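Lin2004 protein (Listeria innocua, PDB 2HUJ) is of unknown function and belongs to the DUF1798 family of small bacterial proteins, which adopt a four-helical bundle fold. Local coordinates at residues E34-L39 / D96-T101; K54-F59 / S104-R109; L23-Q28 / L71-P76; Q28-N33 / Y124-V129. All blocks are in the same frame, centred on the assembly; numbering follows the deposited sequence.

From the N terminus, helix 16-45 opens three of the four loops: residues 23-28 start contact 3, 28-33 contact 4 and 34-39 contact 1. Contact 2 opens on helix 52-81. Contact 3 closes first, at 71-76, tying the first two helices together. Contact 1 closes at 96-101 on helix 88-104, contact 2 at 104-109 in the following loop, and contact 4 at 124-129 on helix 112-137. Contacts 1 and 2 nest inside the loop of contact 4 but cross one another; contact 3 crosses all the others. Contacts 2 and 3, with centres about 24 Å apart, lie on opposite sides of the chain's centre.

Contact 1: E34-L39 / D96-T101; sequences EKNWEL and DNVQMT
Asn36 makes both cross-helix hydrogen bonds, to Thr101 and Val98, through a single atom, its amide nitrogen ND2, and the interaction is chiefly polar. The better-formed hydrogen bond runs from Asn36 ND2 to Thr101 OG1 at 2.9 Å, with an N-H...O angle of 148°. The acceptor lies 20° out of the Asn36 amide plane, and the two side chains cross at about a right angle. A second bond, from Asn36 ND2 to Val98 O, has the same 2.9 Å length but is weak, being strongly bent at its hydrogen.

These bonds join helix 16-45 to helix 88-104, the first and third helices of the four-helical bundle, which run in the same direction. Within helix 88-104, the Thr101 torsion (chi1 55°) sets OG1 where it can reach Asn97 O one turn back, at 2.8 Å, so the hydroxyl is a donor to Asn97 O and an acceptor from Asn36 ND2. Asn97 O takes two donors, Thr101 N and Thr101 OG1, from opposite faces of its carbonyl plane. The other end of the Asn36 amide is held inside its own helix, where OD1 accepts from Gln32 NE2; both ends of this buried group are therefore engaged.

The Val98 side chain adds little: its methyl CG1 lies 3.7 Å from the amide nitrogen Asn36 ND2. Phe59 of helix 52-81 also touches Asn36, and Phe115 of helix 112-137 touches Thr101.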
loop_
_atom_site.group_PDB
_atom_site.type_symbol
_atom_site.label_atom_id
_atom_site.label_comp_id
_atom_site.label_asym_id
_atom_site.label_seq_id
_atom_site.Cartn_x
_atom_site.Cartn_y
_atom_site.Cartn_z
ATOM N N GLU A 34 4.748 3.775 2.656
ATOM C CA GLU A 34 5.864 4.533 3.230
ATOM C C GLU A 34 5.416 5.563 4.265
ATOM O O GLU A 34 6.041 5.700 5.295
ATOM C CB GLU A 34 6.691 5.245 2.144
ATOM C CG GLU A 34 7.375 4.381 1.153
ATOM C CD GLU A 34 8.361 3.396 1.758
ATOM O OE1 GLU A 34 8.885 3.637 2.863
ATOM O OE2 GLU A 34 8.626 2.383 1.084
ATOM N N LYS A 35 4.320 6.267 3.984
ATOM C CA LYS A 35 3.755 7.239 4.908
ATOM C C LYS A 35 3.386 6.560 6.221
ATOM O O LYS A 35 3.688 7.109 7.297
ATOM C CB LYS A 35 2.512 7.913 4.337
ATOM C CG LYS A 35 2.731 8.901 3.231
ATOM C CD LYS A 35 1.382 9.534 2.869
ATOM C CE LYS A 35 1.424 10.374 1.612
ATOM N NZ LYS A 35 0.046 10.915 1.312
ATOM N N ASN A 36 2.774 5.375 6.137
ATOM C CA ASN A 36 2.390 4.629 7.344
ATOM C C ASN A 36 3.596 4.347 8.197
ATOM O O ASN A 36 3.593 4.531 9.424
ATOM C CB ASN A 36 1.729 3.294 6.985
ATOM C CG ASN A 36 0.383 3.446 6.247
ATOM O OD1 ASN A 36 -0.132 4.547 6.028
ATOM N ND2 ASN A 36 -0.173 2.295 5.864
ATOM N N TRP A 37 4.647 3.862 7.543
ATOM C CA TRP A 37 5.869 3.443 8.238
ATOM C C TRP A 37 6.558 4.643 8.866
ATOM O O TRP A 37 6.998 4.594 10.011
ATOM C CB TRP A 37 6.778 2.764 7.216
ATOM C CG TRP A 37 8.089 2.272 7.714
ATOM C CD1 TRP A 37 9.308 2.639 7.259
ATOM C CD2 TRP A 37 8.325 1.276 8.743
ATOM N NE1 TRP A 37 10.287 1.945 7.922
ATOM C CE2 TRP A 37 9.722 1.108 8.839
ATOM C CE3 TRP A 37 7.492 0.528 9.580
ATOM C CZ2 TRP A 37 10.321 0.242 9.777
ATOM C CZ3 TRP A 37 8.088 -0.354 10.501
ATOM C CH2 TRP A 37 9.476 -0.490 10.579
ATOM N N GLU A 38 6.655 5.742 8.128
ATOM C CA GLU A 38 7.303 6.929 8.687
ATOM C C GLU A 38 6.519 7.563 9.824
ATOM O O GLU A 38 7.122 8.037 10.783
ATOM C CB GLU A 38 7.589 7.965 7.605
ATOM C CG GLU A 38 8.582 7.475 6.516
ATOM C CD GLU A 38 10.001 7.204 7.041
ATOM O OE1 GLU A 38 10.413 7.816 8.070
ATOM O OE2 GLU A 38 10.704 6.378 6.412
ATOM N N LEU A 39 5.193 7.548 9.748
ATOM C CA LEU A 39 4.363 8.051 10.851
ATOM C C LEU A 39 4.571 7.189 12.094
ATOM O O LEU A 39 4.762 7.703 13.193
ATOM C CB LEU A 39 2.875 8.095 10.446
ATOM C CG LEU A 39 1.876 8.548 11.520
ATOM C CD1 LEU A 39 2.240 9.935 12.010
ATOM C CD2 LEU A 39 0.474 8.530 10.963
ATOM N N ASP A 96 -4.845 -4.903 2.393
ATOM C CA ASP A 96 -5.288 -5.031 3.785
ATOM C C ASP A 96 -4.208 -4.514 4.712
ATOM O O ASP A 96 -4.501 -3.794 5.701
ATOM C CB ASP A 96 -5.581 -6.473 4.165
ATOM C CG ASP A 96 -6.804 -7.049 3.495
ATOM O OD1 ASP A 96 -7.679 -6.287 3.012
ATOM O OD2 ASP A 96 -6.882 -8.304 3.463
ATOM N N ASN A 97 -2.955 -4.864 4.416
ATOM C CA ASN A 97 -1.830 -4.444 5.268
ATOM C C ASN A 97 -1.728 -2.937 5.374
ATOM O O ASN A 97 -1.378 -2.395 6.414
ATOM C CB ASN A 97 -0.491 -4.954 4.715
ATOM C CG ASN A 97 -0.365 -6.469 4.739
ATOM O OD1 ASN A 97 -1.094 -7.147 5.453
ATOM N ND2 ASN A 97 0.544 -7.010 3.930
ATOM N N VAL A 98 -1.943 -2.258 4.249
ATOM C CA VAL A 98 -1.856 -0.804 4.220
ATOM C C VAL A 98 -2.921 -0.187 5.120
ATOM O O VAL A 98 -2.655 0.779 5.823
ATOM C CB VAL A 98 -2.011 -0.285 2.807
ATOM C CG1 VAL A 98 -2.029 1.250 2.785
ATOM C CG2 VAL A 98 -0.846 -0.769 1.926
ATOM N N GLN A 99 -4.125 -0.755 5.133
ATOM C CA GLN A 99 -5.164 -0.212 6.000
ATOM C C GLN A 99 -4.814 -0.461 7.478
ATOM O O GLN A 99 -4.938 0.448 8.315
ATOM C CB GLN A 99 -6.543 -0.777 5.668
ATOM C CG GLN A 99 -7.621 -0.311 6.676
ATOM C CD GLN A 99 -9.036 -0.464 6.165
ATOM O OE1 GLN A 99 -9.364 0.026 5.084
ATOM N NE2 GLN A 99 -9.878 -1.180 6.925
HETATM N N MSE A 100 -4.372 -1.677 7.810
HETATM C CA MSE A 100 -4.013 -2.014 9.181
HETATM C C MSE A 100 -2.901 -1.119 9.734
HETATM O O MSE A 100 -2.980 -0.631 10.877
HETATM C CB MSE A 100 -3.542 -3.458 9.290
HETATM C CG MSE A 100 -4.584 -4.473 9.106
HETATM SE SE MSE A 100 -3.514 -6.215 9.075
HETATM C CE MSE A 100 -3.898 -6.591 7.656
ATOM N N THR A 101 -1.850 -0.957 8.952
ATOM C CA THR A 101 -0.703 -0.139 9.350
ATOM C C THR A 101 -1.041 1.365 9.377
ATOM O O THR A 101 -0.481 2.109 10.192
ATOM C CB THR A 101 0.553 -0.427 8.506
ATOM O OG1 THR A 101 0.294 -0.272 7.110
ATOM C CG2 THR A 101 1.087 -1.851 8.800
#

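Contact 2: K54-F59 / S104-R109; sequences KDMKPF and SAFNGR
An aromatic and apolar contact joins Met56 and Phe59, near the start of helix 52-81, to Phe106 in the loop between helix 88-104 and helix 112-137. It lies near one end of the four-helical bundle, about 16 Å from the centre of the chain. A type I beta turn from Ser104 to Asn107, with Asn107 N bonded to Ser104 O, carries Phe106 toward the helix.

The rings of Phe106 and Phe59 form an offset edge-to-face pair: the edge of Phe106 is directed at the face of Phe59, with planes at 87° and centroids 5.5 Å apart. Phe59 CB lies at the edge of the Phe106 ring, 3.7 Å from Phe106 CZ. Met56, a selenomethionine, occupies one face of the Phe106 ring, making a CH-pi contact in which its CB stands 4.2 Å from the ring centroid. Its SE makes an oblique Met-aromatic contact, 5.4 Å from that centroid. Phe50 meets the Phe106 ring as well, and Leu39 of helix 16-45 touches it.

Further along the loop, Asn107 OD1 accepts from Arg109 N in an Asx turn. The Met56 chain bends at chi3 (-89°), and its terminal CE comes to 3.7 Å from Phe106 CB.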
loop_
_atom_site.group_PDB
_atom_site.type_symbol
_atom_site.label_atom_id
_atom_site.label_comp_id
_atom_site.label_asym_id
_atom_site.label_seq_id
_atom_site.Cartn_x
_atom_site.Cartn_y
_atom_site.Cartn_z
ATOM N N LYS A 54 -9.874 14.772 13.209
ATOM C CA LYS A 54 -8.953 15.714 12.574
ATOM C C LYS A 54 -7.772 14.989 11.967
ATOM O O LYS A 54 -7.292 15.394 10.927
ATOM C CB LYS A 54 -8.448 16.777 13.548
ATOM N N ASP A 55 -7.310 13.909 12.592
ATOM C CA ASP A 55 -6.043 13.286 12.184
ATOM C C ASP A 55 -6.169 11.865 11.623
ATOM O O ASP A 55 -5.771 11.612 10.486
ATOM C CB ASP A 55 -5.087 13.275 13.376
ATOM C CG ASP A 55 -4.844 14.668 13.937
ATOM O OD1 ASP A 55 -4.569 15.589 13.128
ATOM O OD2 ASP A 55 -4.966 14.869 15.166
HETATM N N MSE A 56 -6.723 10.951 12.420
HETATM C CA MSE A 56 -6.770 9.545 12.030
HETATM C C MSE A 56 -7.712 9.275 10.860
HETATM O O MSE A 56 -7.279 8.655 9.885
HETATM C CB MSE A 56 -7.162 8.642 13.205
HETATM C CG MSE A 56 -7.194 7.129 12.871
HETATM SE SE MSE A 56 -7.617 6.043 14.411
HETATM C CE MSE A 56 -5.811 5.769 15.106
ATOM N N LYS A 57 -8.985 9.666 10.963
ATOM C CA LYS A 57 -9.944 9.320 9.907
ATOM C C LYS A 57 -9.499 9.781 8.505
ATOM O O LYS A 57 -9.541 9.000 7.557
ATOM C CB LYS A 57 -11.346 9.809 10.252
ATOM C CG LYS A 57 -12.419 9.394 9.257
ATOM C CD LYS A 57 -13.730 10.078 9.576
ATOM C CE LYS A 57 -14.749 9.738 8.523
ATOM N NZ LYS A 57 -14.479 10.403 7.229
ATOM N N PRO A 58 -9.074 11.031 8.369
ATOM C CA PRO A 58 -8.615 11.492 7.053
ATOM C C PRO A 58 -7.410 10.691 6.526
ATOM O O PRO A 58 -7.324 10.409 5.338
ATOM C CB PRO A 58 -8.230 12.945 7.317
ATOM C CG PRO A 58 -9.098 13.322 8.520
ATOM C CD PRO A 58 -9.078 12.120 9.365
ATOM N N PHE A 59 -6.498 10.351 7.422
ATOM C CA PHE A 59 -5.321 9.566 7.037
ATOM C C PHE A 59 -5.743 8.175 6.574
ATOM O O PHE A 59 -5.295 7.686 5.532
ATOM C CB PHE A 59 -4.331 9.485 8.193
ATOM C CG PHE A 59 -2.993 8.882 7.822
ATOM C CD1 PHE A 59 -1.973 9.680 7.306
ATOM C CD2 PHE A 59 -2.750 7.534 7.997
ATOM C CE1 PHE A 59 -0.734 9.152 6.991
ATOM C CE2 PHE A 59 -1.492 6.983 7.679
ATOM C CZ PHE A 59 -0.486 7.789 7.169
ATOM N N SER A 104 -2.559 1.568 12.852
ATOM C CA SER A 104 -1.518 1.309 13.870
ATOM C C SER A 104 -0.435 2.388 13.933
ATOM O O SER A 104 0.191 2.557 14.971
ATOM C CB SER A 104 -0.860 -0.046 13.591
ATOM O OG SER A 104 -1.804 -1.082 13.785
ATOM N N ALA A 105 -0.220 3.109 12.822
ATOM C CA ALA A 105 0.823 4.121 12.777
ATOM C C ALA A 105 0.647 5.232 13.851
ATOM O O ALA A 105 1.591 5.866 14.247
ATOM C CB ALA A 105 0.859 4.743 11.435
ATOM N N PHE A 106 -0.586 5.471 14.274
ATOM C CA PHE A 106 -0.844 6.488 15.298
ATOM C C PHE A 106 -0.436 6.064 16.701
ATOM O O PHE A 106 -0.478 6.883 17.618
ATOM C CB PHE A 106 -2.327 6.873 15.266
ATOM C CG PHE A 106 -2.691 7.660 14.040
ATOM C CD1 PHE A 106 -3.020 7.020 12.855
ATOM C CD2 PHE A 106 -2.599 9.048 14.051
ATOM C CE1 PHE A 106 -3.311 7.753 11.711
ATOM C CE2 PHE A 106 -2.877 9.795 12.893
ATOM C CZ PHE A 106 -3.236 9.138 11.732
ATOM N N ASN A 107 -0.025 4.801 16.856
ATOM C CA ASN A 107 0.383 4.255 18.124
ATOM C C ASN A 107 1.811 3.735 18.015
ATOM O O ASN A 107 2.055 2.653 17.455
ATOM C CB ASN A 107 -0.552 3.129 18.521
ATOM C CG ASN A 107 -0.149 2.470 19.834
ATOM O OD1 ASN A 107 0.718 2.957 20.561
ATOM N ND2 ASN A 107 -0.790 1.350 20.141
ATOM N N GLY A 108 2.747 4.517 18.527
ATOM C CA GLY A 108 4.151 4.146 18.513
ATOM C C GLY A 108 4.499 2.899 19.290
ATOM O O GLY A 108 5.585 2.368 19.125
ATOM N N ARG A 109 3.592 2.442 20.149
ATOM C CA ARG A 109 3.792 1.211 20.903
ATOM C C ARG A 109 3.237 -0.008 20.178
ATOM O O ARG A 109 3.300 -1.115 20.720
ATOM C CB ARG A 109 3.222 1.350 22.322
ATOM C CG ARG A 109 4.005 2.358 23.137
ATOM C CD ARG A 109 3.485 2.501 24.546
ATOM N NE ARG A 109 4.216 3.543 25.283
ATOM C CZ ARG A 109 3.992 4.862 25.190
ATOM N NH1 ARG A 109 3.061 5.355 24.364
ATOM N NH2 ARG A 109 4.720 5.702 25.925
#

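Contact 3: L23-Q28 / L71-P76; sequences LIRTEQ and LELAIP
Arg25 of helix 16-45 spans the gap to Glu72 and Leu73 of helix 52-81, bridging two consecutive helices of the four-helical bundle at its surface. The backbones are not close: the nearest CA atoms, those of Arg25 and Leu73, are 8.6 Å apart, and the extended Arg25 chain makes up most of the difference.

The Arg25 CB points toward the second helix. Beyond it CG lies anti to the carbonyl carbon (chi1 -64°), and the chain runs extended from CG to NE, which delivers the guanidinium to helix 52-81. CD is the first atom to meet that helix, 3.8 Å from Leu73 CD1. The same methyl then lies over one face of the guanidinium, 4.0 Å from Arg25 CZ, while the two side chains cross at about a right angle. Arg25 NE has its own salt-bridge partner one turn earlier, Glu21 OE2.

At the tip, NH1 does most of the joining. It forms a salt bridge with Glu72 OE1 at 3.1 Å and also donates to the backbone oxygen of Asp69, one turn before Leu73. With Glu21 at NE and Glu72 at NH1, the two carboxylates would be expected to stabilise the positive charge. The Glu72 carboxylate is not coplanar with the guanidinium, the two planes being 40° apart. Arg25 NH1 meets Glu72 OE1 from above the carboxylate plane, 56° out of it. Arg25 NH1 also lies 3.6 Å from Leu73 CG.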
loop_
_atom_site.group_PDB
_atom_site.type_symbol
_atom_site.label_atom_id
_atom_site.label_comp_id
_atom_site.label_asym_id
_atom_site.label_seq_id
_atom_site.Cartn_x
_atom_site.Cartn_y
_atom_site.Cartn_z
ATOM N N LEU A 23 0.222 1.410 -13.038
ATOM C CA LEU A 23 1.549 1.782 -12.549
ATOM C C LEU A 23 1.491 2.984 -11.619
ATOM O O LEU A 23 2.029 2.955 -10.506
ATOM C CB LEU A 23 2.486 2.058 -13.718
ATOM C CG LEU A 23 3.947 2.419 -13.398
ATOM C CD1 LEU A 23 4.573 1.444 -12.445
ATOM C CD2 LEU A 23 4.759 2.522 -14.668
ATOM N N ILE A 24 0.805 4.034 -12.068
ATOM C CA ILE A 24 0.615 5.244 -11.251
ATOM C C ILE A 24 -0.065 4.918 -9.900
ATOM O O ILE A 24 0.396 5.348 -8.844
ATOM C CB ILE A 24 -0.172 6.311 -12.036
ATOM C CG1 ILE A 24 0.678 6.823 -13.210
ATOM C CG2 ILE A 24 -0.565 7.480 -11.128
ATOM C CD1 ILE A 24 -0.055 7.730 -14.147
ATOM N N ARG A 25 -1.126 4.113 -9.925
ATOM C CA ARG A 25 -1.811 3.750 -8.708
ATOM C C ARG A 25 -0.982 2.840 -7.795
ATOM O O ARG A 25 -1.085 2.910 -6.575
ATOM C CB ARG A 25 -3.155 3.117 -9.038
ATOM C CG ARG A 25 -4.057 4.087 -9.713
ATOM C CD ARG A 25 -5.354 3.501 -10.042
ATOM N NE ARG A 25 -6.201 4.534 -10.623
ATOM C CZ ARG A 25 -7.507 4.408 -10.852
ATOM N NH1 ARG A 25 -8.184 3.317 -10.497
ATOM N NH2 ARG A 25 -8.152 5.415 -11.422
ATOM N N THR A 26 -0.119 2.033 -8.398
ATOM C CA THR A 26 0.848 1.206 -7.646
ATOM C C THR A 26 1.843 2.099 -6.926
ATOM O O THR A 26 2.116 1.888 -5.764
ATOM C CB THR A 26 1.610 0.237 -8.597
ATOM O OG1 THR A 26 0.658 -0.585 -9.292
ATOM C CG2 THR A 26 2.580 -0.663 -7.815
ATOM N N GLU A 27 2.347 3.124 -7.609
ATOM C CA GLU A 27 3.303 4.074 -7.005
ATOM C C GLU A 27 2.642 4.833 -5.853
ATOM O O GLU A 27 3.213 5.040 -4.763
ATOM C CB GLU A 27 3.848 5.035 -8.070
ATOM C CG GLU A 27 4.791 4.284 -9.030
ATOM C CD GLU A 27 5.147 5.026 -10.298
ATOM O OE1 GLU A 27 4.566 6.100 -10.565
ATOM O OE2 GLU A 27 6.028 4.482 -11.015
ATOM N N GLN A 28 1.404 5.227 -6.076
ATOM C CA GLN A 28 0.669 5.957 -5.066
ATOM C C GLN A 28 0.478 5.085 -3.824
ATOM O O GLN A 28 0.642 5.549 -2.690
ATOM C CB GLN A 28 -0.676 6.390 -5.640
ATOM C CG GLN A 28 -1.564 7.067 -4.655
ATOM C CD GLN A 28 -1.475 8.545 -4.797
ATOM O OE1 GLN A 28 -2.343 9.159 -5.392
ATOM N NE2 GLN A 28 -0.394 9.121 -4.314
ATOM N N LEU A 71 -6.812 -1.587 -6.452
ATOM C CA LEU A 71 -7.493 -2.857 -6.694
ATOM C C LEU A 71 -8.447 -2.807 -7.874
ATOM O O LEU A 71 -8.586 -3.791 -8.593
ATOM C CB LEU A 71 -8.261 -3.320 -5.469
ATOM C CG LEU A 71 -7.393 -3.811 -4.301
ATOM C CD1 LEU A 71 -8.315 -4.051 -3.117
ATOM C CD2 LEU A 71 -6.605 -5.057 -4.677
ATOM N N GLU A 72 -9.099 -1.668 -8.069
ATOM C CA GLU A 72 -10.023 -1.469 -9.203
ATOM C C GLU A 72 -9.406 -1.888 -10.526
ATOM O O GLU A 72 -10.075 -2.498 -11.343
ATOM C CB GLU A 72 -10.448 0.001 -9.266
ATOM C CG GLU A 72 -11.536 0.286 -10.253
ATOM C CD GLU A 72 -11.747 1.770 -10.517
ATOM O OE1 GLU A 72 -11.098 2.626 -9.858
ATOM O OE2 GLU A 72 -12.581 2.063 -11.404
ATOM N N LEU A 73 -8.133 -1.560 -10.721
ATOM C CA LEU A 73 -7.385 -1.938 -11.921
ATOM C C LEU A 73 -6.534 -3.193 -11.779
ATOM O O LEU A 73 -6.389 -3.972 -12.730
ATOM C CB LEU A 73 -6.480 -0.787 -12.332
ATOM C CG LEU A 73 -7.167 0.554 -12.598
ATOM C CD1 LEU A 73 -6.144 1.485 -13.190
ATOM C CD2 LEU A 73 -8.330 0.386 -13.556
ATOM N N ALA A 74 -6.021 -3.437 -10.574
ATOM C CA ALA A 74 -5.083 -4.521 -10.337
ATOM C C ALA A 74 -5.746 -5.887 -10.401
ATOM O O ALA A 74 -5.119 -6.845 -10.852
ATOM C CB ALA A 74 -4.401 -4.361 -8.935
ATOM N N ILE A 75 -6.965 -6.013 -9.887
ATOM C CA ILE A 75 -7.643 -7.312 -9.936
ATOM C C ILE A 75 -7.946 -7.767 -11.366
ATOM O O ILE A 75 -7.541 -8.877 -11.742
ATOM C CB ILE A 75 -8.869 -7.393 -8.997
ATOM C CG1 ILE A 75 -8.473 -7.091 -7.560
ATOM C CG2 ILE A 75 -9.516 -8.799 -9.083
ATOM C CD1 ILE A 75 -7.266 -7.852 -7.060
ATOM N N PRO A 76 -8.622 -6.932 -12.184
ATOM C CA PRO A 76 -8.793 -7.303 -13.601
ATOM C C PRO A 76 -7.453 -7.586 -14.301
ATOM O O PRO A 76 -7.332 -8.544 -15.078
ATOM C CB PRO A 76 -9.452 -6.059 -14.200
ATOM C CG PRO A 76 -10.121 -5.388 -13.049
ATOM C CD PRO A 76 -9.321 -5.678 -11.848
#

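Contact 4: Q28-N33 / Y124-V129; sequences QLLLQN and YTLTRV
Leu126 of helix 112-137 packs against Leu29 and Leu30 of helix 16-45, joining the first and last helices of the four-helical bundle in its interior. The two helical segments are antiparallel, with a 155° angle between their N-to-C directions and a closest axis approach of 10.0 Å. No hydrogen bond crosses between them, so the contact is one of apolar branches.

Leu126 engages its two leucine partners with different parts of its side chain. Its end meets Leu29 at about a right angle: Leu126 CD1 lies 3.6 Å from Leu29 CG and equally near Leu29 CD2. Its base meets Leu30, whose side chain slides past that of Leu126 in the opposite direction. Here Leu126 CB lies 3.6 Å from Leu30 CG, and Leu30 CD2 is just as near to Leu126 CB. The Leu30 CA-CB bond does not itself aim at the other helix; the later part of the chain brings the branch nearer. Leu30 CD1 sits 4.1 Å from Leu126 O.

Thr127 extends the contact with its methyl. The Thr127 torsion (chi1 60°) keeps OG1 on its own helix, bonded to Lys123 O, and leaves CG2 facing Leu30. Helices 52-81 and 88-104 also contribute, with Phe70 against Leu126 and Cys95 and Val98 against Leu29. Leu30 and Thr127 cross at about a right angle, Leu30 CD2 lying 3.7 Å from Thr127 CG2.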
loop_
_atom_site.group_PDB
_atom_site.type_symbol
_atom_site.label_atom_id
_atom_site.label_comp_id
_atom_site.label_asym_id
_atom_site.label_seq_id
_atom_site.Cartn_x
_atom_site.Cartn_y
_atom_site.Cartn_z
ATOM N N GLN A 28 1.404 5.227 -6.076
ATOM C CA GLN A 28 0.669 5.957 -5.066
ATOM C C GLN A 28 0.478 5.085 -3.824
ATOM O O GLN A 28 0.642 5.549 -2.690
ATOM C CB GLN A 28 -0.676 6.390 -5.640
ATOM C CG GLN A 28 -1.564 7.067 -4.655
ATOM C CD GLN A 28 -1.475 8.545 -4.797
ATOM O OE1 GLN A 28 -2.343 9.159 -5.392
ATOM N NE2 GLN A 28 -0.394 9.121 -4.314
ATOM N N LEU A 29 0.132 3.818 -4.029
ATOM C CA LEU A 29 -0.058 2.900 -2.904
ATOM C C LEU A 29 1.249 2.588 -2.158
ATOM O O LEU A 29 1.250 2.492 -0.922
ATOM C CB LEU A 29 -0.741 1.626 -3.372
ATOM C CG LEU A 29 -1.212 0.674 -2.261
ATOM C CD1 LEU A 29 -2.132 1.366 -1.233
ATOM C CD2 LEU A 29 -1.914 -0.534 -2.851
ATOM N N LEU A 30 2.342 2.427 -2.905
ATOM C CA LEU A 30 3.685 2.330 -2.304
ATOM C C LEU A 30 4.022 3.526 -1.442
ATOM O O LEU A 30 4.541 3.404 -0.333
ATOM C CB LEU A 30 4.747 2.155 -3.352
ATOM C CG LEU A 30 4.929 0.743 -3.914
ATOM C CD1 LEU A 30 5.634 0.830 -5.236
ATOM C CD2 LEU A 30 5.748 -0.076 -2.899
ATOM N N LEU A 31 3.696 4.710 -1.934
ATOM C CA LEU A 31 3.909 5.930 -1.168
ATOM C C LEU A 31 3.087 5.972 0.124
ATOM O O LEU A 31 3.598 6.369 1.195
ATOM C CB LEU A 31 3.607 7.169 -2.040
ATOM C CG LEU A 31 4.140 8.491 -1.511
ATOM C CD1 LEU A 31 5.693 8.496 -1.598
ATOM C CD2 LEU A 31 3.565 9.688 -2.269
ATOM N N GLN A 32 1.831 5.542 0.043
ATOM C CA GLN A 32 1.012 5.431 1.241
ATOM C C GLN A 32 1.653 4.506 2.263
ATOM O O GLN A 32 1.656 4.793 3.469
ATOM C CB GLN A 32 -0.407 4.963 0.907
ATOM C CG GLN A 32 -1.323 4.836 2.123
ATOM C CD GLN A 32 -1.573 6.167 2.837
ATOM O OE1 GLN A 32 -2.055 7.085 2.217
ATOM N NE2 GLN A 32 -1.226 6.269 4.144
ATOM N N ASN A 33 2.135 3.377 1.782
ATOM C CA ASN A 33 2.753 2.370 2.648
ATOM C C ASN A 33 3.939 3.008 3.391
ATOM O O ASN A 33 4.099 2.821 4.604
ATOM C CB ASN A 33 3.158 1.169 1.802
ATOM C CG ASN A 33 3.636 -0.008 2.657
ATOM O OD1 ASN A 33 2.961 -0.379 3.636
ATOM N ND2 ASN A 33 4.773 -0.575 2.313
ATOM N N TYR A 124 7.251 -5.303 -0.849
ATOM C CA TYR A 124 7.714 -6.385 -1.736
ATOM C C TYR A 124 6.746 -6.673 -2.867
ATOM O O TYR A 124 7.120 -6.660 -4.042
ATOM C CB TYR A 124 8.078 -7.642 -0.942
ATOM C CG TYR A 124 9.208 -7.449 0.059
ATOM C CD1 TYR A 124 10.138 -6.383 -0.060
ATOM C CD2 TYR A 124 9.355 -8.305 1.130
ATOM C CE1 TYR A 124 11.147 -6.187 0.892
ATOM C CE2 TYR A 124 10.377 -8.143 2.063
ATOM C CZ TYR A 124 11.266 -7.084 1.945
ATOM O OH TYR A 124 12.245 -6.977 2.905
ATOM N N THR A 125 5.495 -6.860 -2.529
ATOM C CA THR A 125 4.475 -7.204 -3.516
ATOM C C THR A 125 4.283 -6.071 -4.522
ATOM O O THR A 125 4.215 -6.300 -5.732
ATOM C CB THR A 125 3.162 -7.527 -2.809
ATOM O OG1 THR A 125 3.344 -8.681 -1.960
ATOM C CG2 THR A 125 2.024 -7.787 -3.822
ATOM N N LEU A 126 4.179 -4.841 -4.024
ATOM C CA LEU A 126 3.865 -3.714 -4.909
ATOM C C LEU A 126 5.076 -3.298 -5.728
ATOM O O LEU A 126 4.933 -2.826 -6.879
ATOM C CB LEU A 126 3.320 -2.522 -4.095
ATOM C CG LEU A 126 1.986 -2.761 -3.396
ATOM C CD1 LEU A 126 1.552 -1.525 -2.689
ATOM C CD2 LEU A 126 0.919 -3.270 -4.321
ATOM N N THR A 127 6.280 -3.442 -5.172
ATOM C CA THR A 127 7.469 -3.150 -5.974
ATOM C C THR A 127 7.592 -4.173 -7.117
ATOM O O THR A 127 8.007 -3.824 -8.210
ATOM C CB THR A 127 8.774 -3.039 -5.154
ATOM O OG1 THR A 127 9.036 -4.261 -4.460
ATOM C CG2 THR A 127 8.721 -1.926 -4.185
ATOM N N ARG A 128 7.183 -5.418 -6.873
ATOM C CA ARG A 128 7.229 -6.441 -7.917
ATOM C C ARG A 128 6.287 -6.017 -9.058
ATOM O O ARG A 128 6.658 -6.100 -10.228
ATOM C CB ARG A 128 6.902 -7.820 -7.363
ATOM C CG ARG A 128 6.697 -8.915 -8.423
ATOM C CD ARG A 128 6.735 -10.322 -7.799
ATOM N NE ARG A 128 8.092 -10.744 -7.459
ATOM N N VAL A 129 5.097 -5.519 -8.704
ATOM C CA VAL A 129 4.114 -5.058 -9.680
ATOM C C VAL A 129 4.655 -3.834 -10.454
ATOM O O VAL A 129 4.619 -3.784 -11.673
ATOM C CB VAL A 129 2.776 -4.687 -9.010
ATOM C CG1 VAL A 129 1.830 -4.017 -9.999
ATOM C CG2 VAL A 129 2.089 -5.921 -8.422
#